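Local coordinates for tryptophan--tRNA ligase (Aeropyrum pernix, PDB 3A04), which catalyses the ATP-dependent attachment of L-tryptophan to its cognate tRNA, releasing AMP and diphosphate, at residues 77-87 / 127-136; 103-112 / 141-152. All coordinates share one frame; numbering follows the deposited sequence.

Contact 1: residues 77-87 / 127-136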
loop_
_atom_site.group_PDB
_atom_site.type_symbol
_atom_site.label_atom_id
_atom_site.label_comp_id
_atom_site.label_asym_id
_atom_site.label_seq_id
_atom_site.Cartn_x
_atom_site.Cartn_y
_atom_site.Cartn_z
ATOM N N PHE A 77 -16.453 7.136 3.359
ATOM C CA PHE A 77 -17.605 6.229 3.625
ATOM C C PHE A 77 -17.206 4.811 3.230
ATOM O O PHE A 77 -16.587 4.548 2.156
ATOM C CB PHE A 77 -18.861 6.609 2.811
ATOM C CG PHE A 77 -19.481 7.922 3.226
ATOM C CD1 PHE A 77 -19.044 9.099 2.676
ATOM C CD2 PHE A 77 -20.410 7.965 4.247
ATOM C CE1 PHE A 77 -19.505 10.355 3.134
ATOM C CE2 PHE A 77 -20.989 9.265 4.660
ATOM C CZ PHE A 77 -20.501 10.403 4.121
ATOM N N MET A 78 -17.541 3.913 4.120
ATOM C CA MET A 78 -17.469 2.455 3.950
ATOM C C MET A 78 -18.687 2.012 3.143
ATOM O O MET A 78 -19.842 2.237 3.604
ATOM C CB MET A 78 -17.465 1.789 5.348
ATOM C CG MET A 78 -17.548 0.215 5.319
ATOM S SD MET A 78 -16.332 -0.593 4.249
ATOM C CE MET A 78 -14.861 -0.113 5.106
ATOM N N PRO A 79 -18.476 1.431 1.937
ATOM C CA PRO A 79 -19.652 1.046 1.104
ATOM C C PRO A 79 -20.204 -0.303 1.518
ATOM O O PRO A 79 -20.010 -1.270 0.812
ATOM C CB PRO A 79 -19.086 0.958 -0.300
ATOM C CG PRO A 79 -17.590 0.488 -0.074
ATOM C CD PRO A 79 -17.201 1.290 1.182
ATOM N N SER A 80 -20.880 -0.346 2.671
ATOM C CA SER A 80 -21.408 -1.547 3.209
ATOM C C SER A 80 -22.794 -1.155 3.761
ATOM O O SER A 80 -22.873 -0.156 4.513
ATOM C CB SER A 80 -20.571 -1.902 4.446
ATOM O OG SER A 80 -20.984 -3.182 4.896
ATOM N N GLY A 81 -23.847 -1.936 3.455
ATOM C CA GLY A 81 -25.158 -1.679 4.077
ATOM C C GLY A 81 -25.815 -0.423 3.578
ATOM O O GLY A 81 -25.347 0.217 2.632
ATOM N N LYS A 82 -26.923 -0.008 4.183
ATOM C CA LYS A 82 -27.671 1.058 3.544
ATOM C C LYS A 82 -27.351 2.401 4.176
ATOM O O LYS A 82 -26.951 2.461 5.373
ATOM C CB LYS A 82 -29.186 0.753 3.640
ATOM C CG LYS A 82 -29.580 -0.577 2.884
ATOM C CD LYS A 82 -31.064 -0.653 2.531
ATOM C CE LYS A 82 -31.871 -1.092 3.710
ATOM N NZ LYS A 82 -33.212 -1.757 3.295
ATOM N N PHE A 83 -27.570 3.472 3.398
ATOM C CA PHE A 83 -27.335 4.830 3.864
ATOM C C PHE A 83 -28.427 5.252 4.854
ATOM O O PHE A 83 -29.660 5.188 4.526
ATOM C CB PHE A 83 -27.360 5.723 2.620
ATOM C CG PHE A 83 -26.921 7.135 2.855
ATOM C CD1 PHE A 83 -27.809 8.072 3.336
ATOM C CD2 PHE A 83 -25.594 7.515 2.564
ATOM C CE1 PHE A 83 -27.429 9.419 3.495
ATOM C CE2 PHE A 83 -25.221 8.806 2.698
ATOM C CZ PHE A 83 -26.141 9.772 3.189
ATOM N N HIS A 84 -28.004 5.742 6.027
ATOM C CA HIS A 84 -28.915 6.019 7.114
ATOM C C HIS A 84 -28.738 7.442 7.650
ATOM O O HIS A 84 -27.922 8.225 7.109
ATOM C CB HIS A 84 -28.854 4.885 8.205
ATOM C CG HIS A 84 -27.491 4.672 8.804
ATOM N ND1 HIS A 84 -26.724 5.707 9.305
ATOM C CD2 HIS A 84 -26.745 3.544 8.958
ATOM C CE1 HIS A 84 -25.588 5.221 9.797
ATOM N NE2 HIS A 84 -25.595 3.909 9.630
ATOM N N PHE A 85 -29.508 7.816 8.682
ATOM C CA PHE A 85 -29.401 9.176 9.224
ATOM C C PHE A 85 -28.067 9.484 9.942
ATOM O O PHE A 85 -27.758 10.642 10.121
ATOM C CB PHE A 85 -30.613 9.442 10.175
ATOM C CG PHE A 85 -31.838 9.894 9.395
ATOM C CD1 PHE A 85 -32.585 9.002 8.641
ATOM C CD2 PHE A 85 -32.173 11.234 9.358
ATOM C CE1 PHE A 85 -33.724 9.504 7.875
ATOM C CE2 PHE A 85 -33.211 11.700 8.646
ATOM C CZ PHE A 85 -33.999 10.839 7.886
ATOM N N GLY A 86 -27.327 8.456 10.353
ATOM C CA GLY A 86 -25.924 8.664 10.841
ATOM C C GLY A 86 -25.102 9.244 9.673
ATOM O O GLY A 86 -24.404 10.225 9.805
ATOM N N HIS A 87 -25.231 8.647 8.498
ATOM C CA HIS A 87 -24.485 9.108 7.340
ATOM C C HIS A 87 -25.003 10.471 6.953
ATOM O O HIS A 87 -24.218 11.378 6.577
ATOM C CB HIS A 87 -24.607 8.130 6.146
ATOM C CG HIS A 87 -24.179 6.714 6.442
ATOM N ND1 HIS A 87 -25.042 5.631 6.377
ATOM C CD2 HIS A 87 -22.978 6.202 6.815
ATOM C CE1 HIS A 87 -24.380 4.515 6.655
ATOM N NE2 HIS A 87 -23.106 4.831 6.858
ATOM N N ILE A 127 -22.788 -0.584 -4.401
ATOM C CA ILE A 127 -23.261 0.081 -3.175
ATOM C C ILE A 127 -22.696 1.482 -3.092
ATOM O O ILE A 127 -23.398 2.461 -2.796
ATOM C CB ILE A 127 -22.865 -0.803 -1.949
ATOM C CG1 ILE A 127 -23.604 -2.166 -2.037
ATOM C CG2 ILE A 127 -23.092 -0.051 -0.646
ATOM C CD1 ILE A 127 -23.156 -3.080 -0.936
ATOM N N ALA A 128 -21.401 1.647 -3.418
ATOM C CA ALA A 128 -20.836 3.003 -3.316
ATOM C C ALA A 128 -21.546 3.950 -4.233
ATOM O O ALA A 128 -21.873 5.095 -3.871
ATOM C CB ALA A 128 -19.252 2.976 -3.731
ATOM N N VAL A 129 -21.847 3.499 -5.455
ATOM C CA VAL A 129 -22.454 4.480 -6.369
ATOM C C VAL A 129 -23.988 4.686 -6.083
ATOM O O VAL A 129 -24.493 5.814 -6.003
ATOM C CB VAL A 129 -22.269 3.991 -7.831
ATOM C CG1 VAL A 129 -23.073 4.828 -8.846
ATOM C CG2 VAL A 129 -20.726 4.087 -8.265
ATOM N N GLU A 130 -24.698 3.593 -5.925
ATOM C CA GLU A 130 -26.195 3.627 -5.901
ATOM C C GLU A 130 -26.764 3.817 -4.520
ATOM O O GLU A 130 -27.892 4.277 -4.384
ATOM C CB GLU A 130 -26.696 2.263 -6.402
ATOM C CG GLU A 130 -26.611 2.248 -7.931
ATOM C CD GLU A 130 -27.119 0.971 -8.597
ATOM O OE1 GLU A 130 -27.688 0.052 -7.941
ATOM O OE2 GLU A 130 -26.902 0.901 -9.813
ATOM N N GLU A 131 -26.017 3.404 -3.485
ATOM C CA GLU A 131 -26.422 3.634 -2.124
ATOM C C GLU A 131 -25.720 4.872 -1.503
ATOM O O GLU A 131 -26.358 5.639 -0.802
ATOM C CB GLU A 131 -26.124 2.413 -1.320
ATOM C CG GLU A 131 -26.808 2.233 0.011
ATOM C CD GLU A 131 -28.376 2.403 -0.025
ATOM O OE1 GLU A 131 -29.106 2.038 -1.024
ATOM O OE2 GLU A 131 -28.836 2.909 1.020
ATOM N N TYR A 132 -24.441 5.092 -1.741
ATOM C CA TYR A 132 -23.801 6.181 -1.072
ATOM C C TYR A 132 -23.801 7.412 -1.967
ATOM O O TYR A 132 -24.384 8.437 -1.587
ATOM C CB TYR A 132 -22.383 5.774 -0.571
ATOM C CG TYR A 132 -22.558 4.892 0.662
ATOM C CD1 TYR A 132 -22.947 3.545 0.555
ATOM C CD2 TYR A 132 -22.516 5.442 1.893
ATOM C CE1 TYR A 132 -23.169 2.760 1.694
ATOM C CE2 TYR A 132 -22.720 4.661 3.023
ATOM C CZ TYR A 132 -23.074 3.363 2.911
ATOM O OH TYR A 132 -23.225 2.662 4.057
ATOM N N ILE A 133 -23.099 7.357 -3.123
ATOM C CA ILE A 133 -22.998 8.591 -3.904
ATOM C C ILE A 133 -24.413 9.114 -4.295
ATOM O O ILE A 133 -24.670 10.324 -4.230
ATOM C CB ILE A 133 -22.079 8.432 -5.134
ATOM C CG1 ILE A 133 -20.625 8.173 -4.626
ATOM C CG2 ILE A 133 -22.121 9.689 -6.032
ATOM C CD1 ILE A 133 -19.655 7.584 -5.706
ATOM N N ALA A 134 -25.276 8.206 -4.747
ATOM C CA ALA A 134 -26.588 8.663 -5.213
ATOM C C ALA A 134 -27.369 9.294 -4.063
ATOM O O ALA A 134 -27.952 10.325 -4.262
ATOM C CB ALA A 134 -27.371 7.536 -5.889
ATOM N N ASN A 135 -27.321 8.728 -2.853
ATOM C CA ASN A 135 -28.009 9.407 -1.717
ATOM C C ASN A 135 -27.391 10.741 -1.349
ATOM O O ASN A 135 -28.064 11.691 -0.995
ATOM C CB ASN A 135 -28.065 8.497 -0.507
ATOM C CG ASN A 135 -29.268 7.572 -0.568
ATOM O OD1 ASN A 135 -30.383 8.044 -0.604
ATOM N ND2 ASN A 135 -29.043 6.286 -0.607
ATOM N N MET A 136 -26.073 10.847 -1.451
ATOM C CA MET A 136 -25.436 12.132 -1.191
ATOM C C MET A 136 -25.862 13.233 -2.182
ATOM O O MET A 136 -26.125 14.365 -1.819
ATOM C CB MET A 136 -23.925 11.942 -1.296
ATOM C CG MET A 136 -23.438 11.246 -0.023
ATOM S SD MET A 136 -21.588 11.189 -0.164
ATOM C CE MET A 136 -21.372 9.455 -0.029
HETATM O O HOH W 1 -21.124 2.721 5.984
HETATM O O HOH W 2 -30.845 4.129 2.384
#
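The 'HIGH' region of this class I synthetase, residues 79-87, a signature that in this class probably helps bind ATP, meets helix 121-139 chiefly through Y132 and F83. The hydroxyl OH of Y132 donates to S80 O at 2.9 Å, from above the carbonyl plane, and takes a proton from a water that also donates to M78 O and lies 3.0 Å from H87 NE2. The Y132 ring meets its neighbours edge-to-face: it turns its edge to the face of H87 (planes at 79°), and F83 turns its edge, offset, to the face of Y132. N135 CB sits over the centre of the F83 ring, with H87 CB on the opposite face. F83 N donates to the anti lone pair of E131 OE2 (2.8 Å, 166°); the bend in E131 at chi2, 51°, brings the carboxylate there. M136 CE lies over the F77 ring, 4.0 Å from its centroid. An alanine at Y132 is likely to leave S80 O without this donor and to open a gap between F83, H87 and F77. F77 and M136 both pack on V106 of strand 103-108 and V91 of helix 85-99, while N135 OD1 bonds H352 of helix 334-364.

Contact 2: residues 103-112 / 141-152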
loop_
_atom_site.group_PDB
_atom_site.type_symbol
_atom_site.label_atom_id
_atom_site.label_comp_id
_atom_site.label_asym_id
_atom_site.label_seq_id
_atom_site.Cartn_x
_atom_site.Cartn_y
_atom_site.Cartn_z
ATOM N N LYS A 103 -14.059 23.132 -1.036
ATOM C CA LYS A 103 -14.007 22.030 -1.979
ATOM C C LYS A 103 -14.314 20.751 -1.170
ATOM O O LYS A 103 -13.688 20.488 -0.157
ATOM C CB LYS A 103 -12.586 21.948 -2.637
ATOM C CG LYS A 103 -12.444 20.827 -3.674
ATOM C CD LYS A 103 -13.291 20.960 -4.983
ATOM C CE LYS A 103 -13.069 19.764 -5.826
ATOM N NZ LYS A 103 -13.763 19.901 -7.196
ATOM N N VAL A 104 -15.239 19.930 -1.623
ATOM C CA VAL A 104 -15.549 18.703 -0.909
ATOM C C VAL A 104 -14.930 17.496 -1.627
ATOM O O VAL A 104 -15.062 17.340 -2.857
ATOM C CB VAL A 104 -17.126 18.453 -0.854
ATOM C CG1 VAL A 104 -17.467 17.197 -0.069
ATOM C CG2 VAL A 104 -17.831 19.702 -0.210
ATOM N N PHE A 105 -14.277 16.643 -0.826
ATOM C CA PHE A 105 -13.737 15.390 -1.289
ATOM C C PHE A 105 -14.456 14.315 -0.518
ATOM O O PHE A 105 -14.545 14.367 0.710
ATOM C CB PHE A 105 -12.219 15.280 -0.959
ATOM C CG PHE A 105 -11.346 16.207 -1.801
ATOM C CD1 PHE A 105 -11.110 17.500 -1.424
ATOM C CD2 PHE A 105 -10.805 15.736 -3.034
ATOM C CE1 PHE A 105 -10.269 18.337 -2.208
ATOM C CE2 PHE A 105 -9.966 16.563 -3.841
ATOM C CZ PHE A 105 -9.710 17.875 -3.391
ATOM N N VAL A 106 -14.898 13.296 -1.240
ATOM C CA VAL A 106 -15.549 12.154 -0.619
ATOM C C VAL A 106 -14.817 10.888 -1.026
ATOM O O VAL A 106 -14.798 10.512 -2.210
ATOM C CB VAL A 106 -17.039 12.039 -1.054
ATOM C CG1 VAL A 106 -17.629 10.759 -0.383
ATOM C CG2 VAL A 106 -17.835 13.281 -0.524
ATOM N N ALA A 107 -14.206 10.220 -0.051
ATOM C CA ALA A 107 -13.506 8.986 -0.366
ATOM C C ALA A 107 -14.474 7.808 -0.151
ATOM O O ALA A 107 -15.180 7.754 0.867
ATOM C CB ALA A 107 -12.286 8.812 0.576
ATOM N N ILE A 108 -14.480 6.877 -1.102
ATOM C CA ILE A 108 -15.083 5.576 -0.934
ATOM C C ILE A 108 -14.057 4.564 -0.522
ATOM O O ILE A 108 -13.115 4.237 -1.282
ATOM C CB ILE A 108 -15.791 5.147 -2.250
ATOM C CG1 ILE A 108 -16.753 6.246 -2.741
ATOM C CG2 ILE A 108 -16.367 3.713 -2.114
ATOM C CD1 ILE A 108 -18.094 6.491 -1.828
ATOM N N ALA A 109 -14.243 4.012 0.687
ATOM C CA ALA A 109 -13.316 3.014 1.248
ATOM C C ALA A 109 -13.423 1.631 0.727
ATOM O O ALA A 109 -13.553 0.710 1.514
ATOM C CB ALA A 109 -13.416 3.055 2.856
ATOM N N ASP A 110 -13.375 1.446 -0.627
ATOM C CA ASP A 110 -13.550 0.127 -1.203
ATOM C C ASP A 110 -12.363 -0.812 -1.015
ATOM O O ASP A 110 -12.542 -2.030 -1.029
ATOM C CB ASP A 110 -13.885 0.226 -2.748
ATOM C CG ASP A 110 -12.670 0.669 -3.600
ATOM O OD1 ASP A 110 -11.964 1.664 -3.244
ATOM O OD2 ASP A 110 -12.435 0.074 -4.718
ATOM N N ALA A 111 -11.132 -0.277 -0.803
ATOM C CA ALA A 111 -10.007 -1.123 -0.496
ATOM C C ALA A 111 -10.203 -1.766 0.929
ATOM O O ALA A 111 -10.075 -3.000 1.139
ATOM C CB ALA A 111 -8.670 -0.246 -0.537
ATOM N N GLU A 112 -10.573 -0.935 1.879
ATOM C CA GLU A 112 -10.858 -1.447 3.224
ATOM C C GLU A 112 -12.039 -2.424 3.202
ATOM O O GLU A 112 -12.004 -3.488 3.890
ATOM C CB GLU A 112 -11.120 -0.293 4.180
ATOM C CG GLU A 112 -11.252 -0.775 5.624
ATOM C CD GLU A 112 -11.465 0.385 6.622
ATOM O OE1 GLU A 112 -11.220 1.577 6.272
ATOM O OE2 GLU A 112 -11.795 0.059 7.783
ATOM N N LEU A 141 -25.618 17.413 -2.187
ATOM C CA LEU A 141 -24.186 17.535 -2.483
ATOM C C LEU A 141 -24.046 17.751 -3.999
ATOM O O LEU A 141 -24.745 17.117 -4.786
ATOM C CB LEU A 141 -23.410 16.288 -2.001
ATOM C CG LEU A 141 -21.964 16.460 -1.521
ATOM C CD1 LEU A 141 -21.704 17.639 -0.508
ATOM C CD2 LEU A 141 -21.355 15.078 -0.978
ATOM N N ASP A 142 -23.273 18.726 -4.406
ATOM C CA ASP A 142 -23.229 19.116 -5.816
ATOM C C ASP A 142 -22.514 18.070 -6.708
ATOM O O ASP A 142 -21.320 17.786 -6.475
ATOM C CB ASP A 142 -22.489 20.429 -5.867
ATOM C CG ASP A 142 -22.339 21.012 -7.332
ATOM O OD1 ASP A 142 -22.427 20.296 -8.329
ATOM O OD2 ASP A 142 -21.987 22.192 -7.428
ATOM N N PRO A 143 -23.199 17.508 -7.723
ATOM C CA PRO A 143 -22.534 16.464 -8.561
ATOM C C PRO A 143 -21.343 16.963 -9.367
ATOM O O PRO A 143 -20.512 16.155 -9.713
ATOM C CB PRO A 143 -23.637 16.013 -9.533
ATOM C CG PRO A 143 -24.580 17.216 -9.635
ATOM C CD PRO A 143 -24.541 17.862 -8.232
ATOM N N LYS A 144 -21.295 18.249 -9.687
ATOM C CA LYS A 144 -20.263 18.814 -10.541
ATOM C C LYS A 144 -19.001 19.065 -9.713
ATOM O O LYS A 144 -17.902 18.634 -10.128
ATOM C CB LYS A 144 -20.708 20.151 -11.176
ATOM C CG LYS A 144 -19.763 20.691 -12.293
ATOM C CD LYS A 144 -19.988 22.199 -12.601
ATOM C CE LYS A 144 -19.090 22.690 -13.758
ATOM N NZ LYS A 144 -17.583 22.624 -13.477
ATOM N N ASP A 145 -19.142 19.720 -8.569
ATOM C CA ASP A 145 -17.948 20.218 -7.881
ATOM C C ASP A 145 -17.453 19.297 -6.755
ATOM O O ASP A 145 -16.391 19.577 -6.206
ATOM C CB ASP A 145 -18.185 21.601 -7.268
ATOM C CG ASP A 145 -16.832 22.312 -6.854
ATOM O OD1 ASP A 145 -15.885 22.322 -7.709
ATOM O OD2 ASP A 145 -16.707 22.854 -5.686
ATOM N N THR A 146 -18.201 18.238 -6.418
ATOM C CA THR A 146 -17.803 17.332 -5.359
ATOM C C THR A 146 -16.809 16.375 -6.007
ATOM O O THR A 146 -17.044 15.874 -7.105
ATOM C CB THR A 146 -18.987 16.514 -4.774
ATOM O OG1 THR A 146 -19.959 17.433 -4.197
ATOM C CG2 THR A 146 -18.465 15.489 -3.595
ATOM N N GLU A 147 -15.704 16.069 -5.326
ATOM C CA GLU A 147 -14.758 15.085 -5.934
ATOM C C GLU A 147 -14.905 13.752 -5.243
ATOM O O GLU A 147 -14.421 13.575 -4.103
ATOM C CB GLU A 147 -13.351 15.662 -5.847
ATOM C CG GLU A 147 -12.243 14.764 -6.567
ATOM C CD GLU A 147 -11.022 15.580 -7.015
ATOM O OE1 GLU A 147 -11.167 16.797 -7.419
ATOM O OE2 GLU A 147 -9.901 15.005 -6.951
ATOM N N PHE A 148 -15.600 12.802 -5.861
ATOM C CA PHE A 148 -15.751 11.459 -5.275
ATOM C C PHE A 148 -14.621 10.599 -5.854
ATOM O O PHE A 148 -14.329 10.739 -7.046
ATOM C CB PHE A 148 -17.046 10.800 -5.752
ATOM C CG PHE A 148 -18.334 11.562 -5.310
ATOM C CD1 PHE A 148 -18.904 11.303 -4.068
ATOM C CD2 PHE A 148 -18.926 12.509 -6.142
ATOM C CE1 PHE A 148 -20.094 11.974 -3.635
ATOM C CE2 PHE A 148 -20.156 13.187 -5.727
ATOM C CZ PHE A 148 -20.702 12.899 -4.482
ATOM N N TYR A 149 -14.115 9.614 -5.063
ATOM C CA TYR A 149 -13.130 8.705 -5.595
ATOM C C TYR A 149 -13.108 7.444 -4.840
ATOM O O TYR A 149 -13.566 7.409 -3.644
ATOM C CB TYR A 149 -11.729 9.375 -5.622
ATOM C CG TYR A 149 -11.102 9.509 -4.254
ATOM C CD1 TYR A 149 -10.340 8.452 -3.696
ATOM C CD2 TYR A 149 -11.319 10.679 -3.520
ATOM C CE1 TYR A 149 -9.723 8.604 -2.376
ATOM C CE2 TYR A 149 -10.752 10.874 -2.201
ATOM C CZ TYR A 149 -9.949 9.800 -1.676
ATOM O OH TYR A 149 -9.425 9.885 -0.410
ATOM N N PHE A 150 -12.502 6.419 -5.462
ATOM C CA PHE A 150 -12.320 5.105 -4.840
ATOM C C PHE A 150 -10.850 4.998 -4.405
ATOM O O PHE A 150 -9.973 5.415 -5.180
ATOM C CB PHE A 150 -12.552 3.958 -5.827
ATOM C CG PHE A 150 -13.973 3.830 -6.274
ATOM C CD1 PHE A 150 -14.884 3.080 -5.537
ATOM C CD2 PHE A 150 -14.417 4.474 -7.431
ATOM C CE1 PHE A 150 -16.271 2.946 -6.000
ATOM C CE2 PHE A 150 -15.820 4.346 -7.866
ATOM C CZ PHE A 150 -16.679 3.607 -7.162
ATOM N N GLN A 151 -10.641 4.501 -3.191
ATOM C CA GLN A 151 -9.298 4.221 -2.658
ATOM C C GLN A 151 -8.504 3.352 -3.658
ATOM O O GLN A 151 -7.300 3.526 -3.743
ATOM C CB GLN A 151 -9.314 3.421 -1.349
ATOM C CG GLN A 151 -9.884 4.229 -0.151
ATOM C CD GLN A 151 -9.988 3.372 1.106
ATOM O OE1 GLN A 151 -10.189 2.169 1.062
ATOM N NE2 GLN A 151 -9.910 4.041 2.244
ATOM N N THR A 152 -9.172 2.505 -4.421
ATOM C CA THR A 152 -8.453 1.570 -5.256
ATOM C C THR A 152 -8.296 2.183 -6.650
ATOM O O THR A 152 -7.822 1.496 -7.572
ATOM C CB THR A 152 -9.117 0.173 -5.414
ATOM O OG1 THR A 152 -10.397 0.331 -6.030
ATOM C CG2 THR A 152 -9.233 -0.615 -4.061
HETATM O O HOH W 3 -13.155 17.910 -8.691
HETATM O O HOH W 4 -16.994 21.253 -3.361
HETATM O O HOH W 5 -8.892 2.469 4.726
#
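The Y149 ring has A107 CA over one face, 4.0 Å from its centroid, in a CH-pi contact; chi1 of 73° lays the ring over A107 of the adjacent strand 103-108, and its OH bonds D195. F148 carries T146 CG2 on one face, and its CD1 lies 3.6 Å from V106 CB. At the edge of F150, in plane, is D110 OD1; at the edge of F105, near its plane, is E147 OE2, which forms a salt bridge with R154. Y149 and F105 share one sheet face, F148 and F150 the other. Between these two layers, strands 103-108 and 147-150 run parallel, their axes 20° apart, joined by bonds such as E147 N to V104 O (2.9 Å, 175°). At one end K103 NZ donates to D145 O at 2.8 Å and forms a salt bridge with D145 OD1; D145 OD2 pairs with R70. At the other, Q151 OE1 accepts from E112 N at 3.2 Å, Q151 NE2 also bonds D195, and D110 OD1 uses its syn lone pair for T152 N. With helices 110-115 and 121-139 between them in the chain, the strands form a beta-alpha-beta crossover of the Rossmann-type domain. Strand 103-108 lies between 147-150, outermost in the chain's sheet, and 72-77. Helix 121-139 covers the F148 and F150 face; R160 of the second subunit bonds T152 O.

Contacts 1 and 2 have centres about 12 Å apart, and their segments alternate along the chain: 77-87, 103-112, 127-136, 141-152. Strands 72-77, 103-108 and 147-150 are consecutive parallel members of one sheet, connected by helix 85-99, and then by helices 110-115 and 121-139, as expected of the Rossmann-type catalytic domain of class I synthetases. Contact 1 thus sets the loop after the first of these strands against helix 121-139, whereas contact 2 pairs the next two strands. They meet directly: F77 O lies 2.8 Å from A109 N, a probable hydrogen bond, and A128 CB packs 3.4 Å from I108 CG2. The 'HIGH' region begins just after strand 72-77, with P79 packing on I108 and Y132 of helix 121-139 bonding S80 O.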